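Local atomic coordinates of NAD(P)-dependent oxidoreductase (Pseudomonas putida, PDB entry 7A3W), a protein that probably uses NADPH to reduce imines, serving as an imine reductase able to carry out conjugate reduction and reductive amination. Residues Ala189-Gly194 / Ala210-Met215. Residues are numbered along the deposited sequence; the frame is centred on the assembly and turned at random.
Sequences AAWLEG and ALSPIM
Trp191 and Ser212 mark the nearest approach of the backbones of segments 189-194 and 210-215, with 8.3 Å between Trp191 CA and Ser212 CA, a gap bridged by a single side-chain hydrogen bond. The pairing joins two successive helices, 173-200 and 205-232, of the C-terminal domain of the imine reductase fold, which are linked by a short turn. Trp191 does the reaching. With CG anti to the backbone N (chi1 -179°), its indole extends away from helix 173-200 and brings the pyrrole edge up to the second helix. NE1 donates to Ser212 OG at 2.9 Å, with an N-H...O angle of 160°. The hydroxyl oxygen lies in the indole plane, only 1° out of it, and the bond is only slightly bent. Ser212 meets it with a side chain that sets out toward the first helix, and the same OG gives its own hydrogen to Phe208 O, one turn earlier, so the oxygen acts as acceptor to the indole and donor to the backbone. That second bond to its own helix helps fix the rotation of the hydroxyl, and together the two bonds satisfy a buried oxygen. The contact between the segments is small, 65 Å² in all, and other residues also pack on the indole. Phe208 meets it with its ring plane inclined by about 45°, while Phe183 of the second subunit stands edge-to-face to it and Ile223 of that subunit packs on it too, placing the pair at the dimer interface. A leucine in place of Trp191 would probably leave Ser212 OG without its indole donor and open a gap beside Phe208 and the second subunit's Phe183. Next to the bond, the ring carbon CD1 of Trp191 lies 3.6 Å from Ser212 OG, while Ser212 CB stays 3.8 Å from Trp191 NE1.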
ATOM      1  N   ALA B 189      -2.702   2.314  -6.963  1.00 16.63           N
ATOM      2  CA  ALA B 189      -3.595   1.748  -7.993  1.00 15.21           C
ATOM      3  C   ALA B 189      -4.509   0.690  -7.345  1.00 15.91           C
ATOM      4  O   ALA B 189      -5.728   0.646  -7.673  1.00 16.44           O
ATOM      5  CB  ALA B 189      -2.806   1.185  -9.124  1.00 15.48           C
ATOM      6  N   ALA B 190      -3.959  -0.141  -6.465  1.00 14.29           N
ATOM      7  CA  ALA B 190      -4.748  -1.158  -5.727  1.00 15.63           C
ATOM      8  C   ALA B 190      -5.837  -0.438  -4.931  1.00 14.42           C
ATOM      9  O   ALA B 190      -6.952  -0.929  -4.881  1.00 14.06           O
ATOM     10  CB  ALA B 190      -3.858  -1.972  -4.800  1.00 15.02           C
ATOM     11  N   TRP B 191      -5.493   0.655  -4.240  1.00 15.38           N
ATOM     12  CA  TRP B 191      -6.485   1.402  -3.432  1.00 16.69           C
ATOM     13  C   TRP B 191      -7.633   1.889  -4.331  1.00 17.33           C
ATOM     14  O   TRP B 191      -8.818   1.708  -3.964  1.00 16.77           O
ATOM     15  CB  TRP B 191      -5.840   2.561  -2.678  1.00 17.21           C
ATOM     16  CG  TRP B 191      -6.872   3.267  -1.865  1.00 17.21           C
ATOM     17  CD1 TRP B 191      -7.318   2.904  -0.632  1.00 18.42           C
ATOM     18  CD2 TRP B 191      -7.654   4.412  -2.257  1.00 18.79           C
ATOM     19  NE1 TRP B 191      -8.292   3.763  -0.208  1.00 19.48           N
ATOM     20  CE2 TRP B 191      -8.535   4.686  -1.192  1.00 19.95           C
ATOM     21  CE3 TRP B 191      -7.677   5.246  -3.378  1.00 19.60           C
ATOM     22  CZ2 TRP B 191      -9.436   5.752  -1.225  1.00 20.02           C
ATOM     23  CZ3 TRP B 191      -8.589   6.273  -3.427  1.00 19.75           C
ATOM     24  CH2 TRP B 191      -9.442   6.540  -2.357  1.00 18.15           C
ATOM     25  N   LEU B 192      -7.304   2.481  -5.478  1.00 17.54           N
ATOM     26  CA  LEU B 192      -8.306   2.967  -6.457  1.00 19.23           C
ATOM     27  C   LEU B 192      -9.172   1.792  -6.900  1.00 19.24           C
ATOM     28  O   LEU B 192     -10.397   1.960  -6.974  1.00 16.59           O
ATOM     29  CB  LEU B 192      -7.608   3.582  -7.676  1.00 20.36           C
ATOM     30  CG  LEU B 192      -6.882   4.889  -7.410  1.00 20.04           C
ATOM     31  CD1 LEU B 192      -5.949   5.222  -8.570  1.00 20.55           C
ATOM     32  CD2 LEU B 192      -7.897   5.988  -7.164  1.00 19.62           C
ATOM     33  N   GLU B 193      -8.548   0.666  -7.218  1.00 19.25           N
ATOM     34  CA  GLU B 193      -9.263  -0.556  -7.670  1.00 19.34           C
ATOM     35  C   GLU B 193     -10.305  -0.984  -6.613  1.00 18.83           C
ATOM     36  O   GLU B 193     -11.453  -1.263  -6.976  1.00 17.57           O
ATOM     37  CB  GLU B 193      -8.209  -1.609  -7.952  1.00 20.35           C
ATOM     38  CG  GLU B 193      -8.753  -2.838  -8.604  1.00 22.21           C
ATOM     39  CD  GLU B 193      -7.672  -3.674  -9.280  1.00 22.76           C
ATOM     40  OE1 GLU B 193      -6.886  -3.100 -10.094  1.00 24.75           O
ATOM     41  OE2 GLU B 193      -7.625  -4.880  -9.024  1.00 22.31           O
ATOM     42  N   GLY B 194      -9.934  -0.969  -5.328  1.00 17.16           N
ATOM     43  CA  GLY B 194     -10.856  -1.230  -4.207  1.00 17.95           C
ATOM     44  C   GLY B 194     -11.922  -0.151  -4.050  1.00 18.29           C
ATOM     45  O   GLY B 194     -13.103  -0.494  -3.827  1.00 17.74           O
ATOM     46  N   ALA B 210     -12.672   5.997   5.177  1.00 21.38           N
ATOM     47  CA  ALA B 210     -12.778   5.799   6.643  1.00 21.72           C
ATOM     48  C   ALA B 210     -12.382   4.361   7.022  1.00 20.83           C
ATOM     49  O   ALA B 210     -11.861   4.172   8.114  1.00 20.41           O
ATOM     50  CB  ALA B 210     -14.166   6.126   7.121  1.00 23.52           C
ATOM     51  N   LEU B 211     -12.585   3.387   6.139  1.00 18.93           N
ATOM     52  CA  LEU B 211     -12.243   1.960   6.400  1.00 20.26           C
ATOM     53  C   LEU B 211     -10.783   1.655   5.994  1.00 19.03           C
ATOM     54  O   LEU B 211     -10.222   0.634   6.460  1.00 19.46           O
ATOM     55  CB  LEU B 211     -13.195   1.072   5.592  1.00 20.18           C
ATOM     56  CG  LEU B 211     -14.647   1.113   6.048  1.00 22.19           C
ATOM     57  CD1 LEU B 211     -15.555   0.467   5.014  1.00 22.94           C
ATOM     58  CD2 LEU B 211     -14.805   0.460   7.415  1.00 23.16           C
ATOM     59  N   SER B 212     -10.181   2.478   5.146  1.00 19.25           N
ATOM     60  CA  SER B 212      -8.869   2.161   4.530  1.00 18.02           C
ATOM     61  C   SER B 212      -7.802   1.923   5.596  1.00 17.37           C
ATOM     62  O   SER B 212      -6.978   1.040   5.431  1.00 17.13           O
ATOM     63  CB  SER B 212      -8.481   3.189   3.524  1.00 17.69           C
ATOM     64  OG  SER B 212      -9.329   3.072   2.393  1.00 17.89           O
ATOM     65  N   PRO B 213      -7.750   2.660   6.734  1.00 16.33           N
ATOM     66  CA  PRO B 213      -6.729   2.409   7.734  1.00 17.34           C
ATOM     67  C   PRO B 213      -6.655   0.990   8.289  1.00 16.63           C
ATOM     68  O   PRO B 213      -5.633   0.607   8.768  1.00 17.72           O
ATOM     69  CB  PRO B 213      -7.109   3.364   8.879  1.00 17.96           C
ATOM     70  CG  PRO B 213      -7.757   4.493   8.165  1.00 18.64           C
ATOM     71  CD  PRO B 213      -8.538   3.866   7.030  1.00 17.98           C
ATOM     72  N   ILE B 214      -7.772   0.283   8.294  1.00 17.61           N
ATOM     73  CA  ILE B 214      -7.803  -1.146   8.699  1.00 18.13           C
ATOM     74  C   ILE B 214      -6.736  -1.850   7.870  1.00 18.10           C
ATOM     75  O   ILE B 214      -5.959  -2.630   8.430  1.00 18.16           O
ATOM     76  CB  ILE B 214      -9.199  -1.758   8.508  1.00 18.86           C
ATOM     77  CG1 ILE B 214     -10.221  -1.110   9.446  1.00 20.00           C
ATOM     78  CG2 ILE B 214      -9.142  -3.260   8.704  1.00 19.70           C
ATOM     79  CD1 ILE B 214     -11.629  -1.191   8.938  1.00 20.23           C
ATOM     80  N   MET B 215      -6.752  -1.618   6.564  1.00 17.55           N
ATOM     81  CA  MET B 215      -5.866  -2.356   5.642  1.00 17.58           C
ATOM     82  C   MET B 215      -4.469  -1.709   5.596  1.00 17.46           C
ATOM     83  O   MET B 215      -3.527  -2.427   5.416  1.00 16.76           O
ATOM     84  CB  MET B 215      -6.470  -2.461   4.239  1.00 17.28           C
ATOM     85  CG  MET B 215      -7.885  -2.978   4.260  1.00 19.58           C
ATOM     86  SD  MET B 215      -8.205  -4.422   5.324  1.00 21.06           S
ATOM     87  CE  MET B 215      -7.528  -5.747   4.317  1.00 19.70           C
TER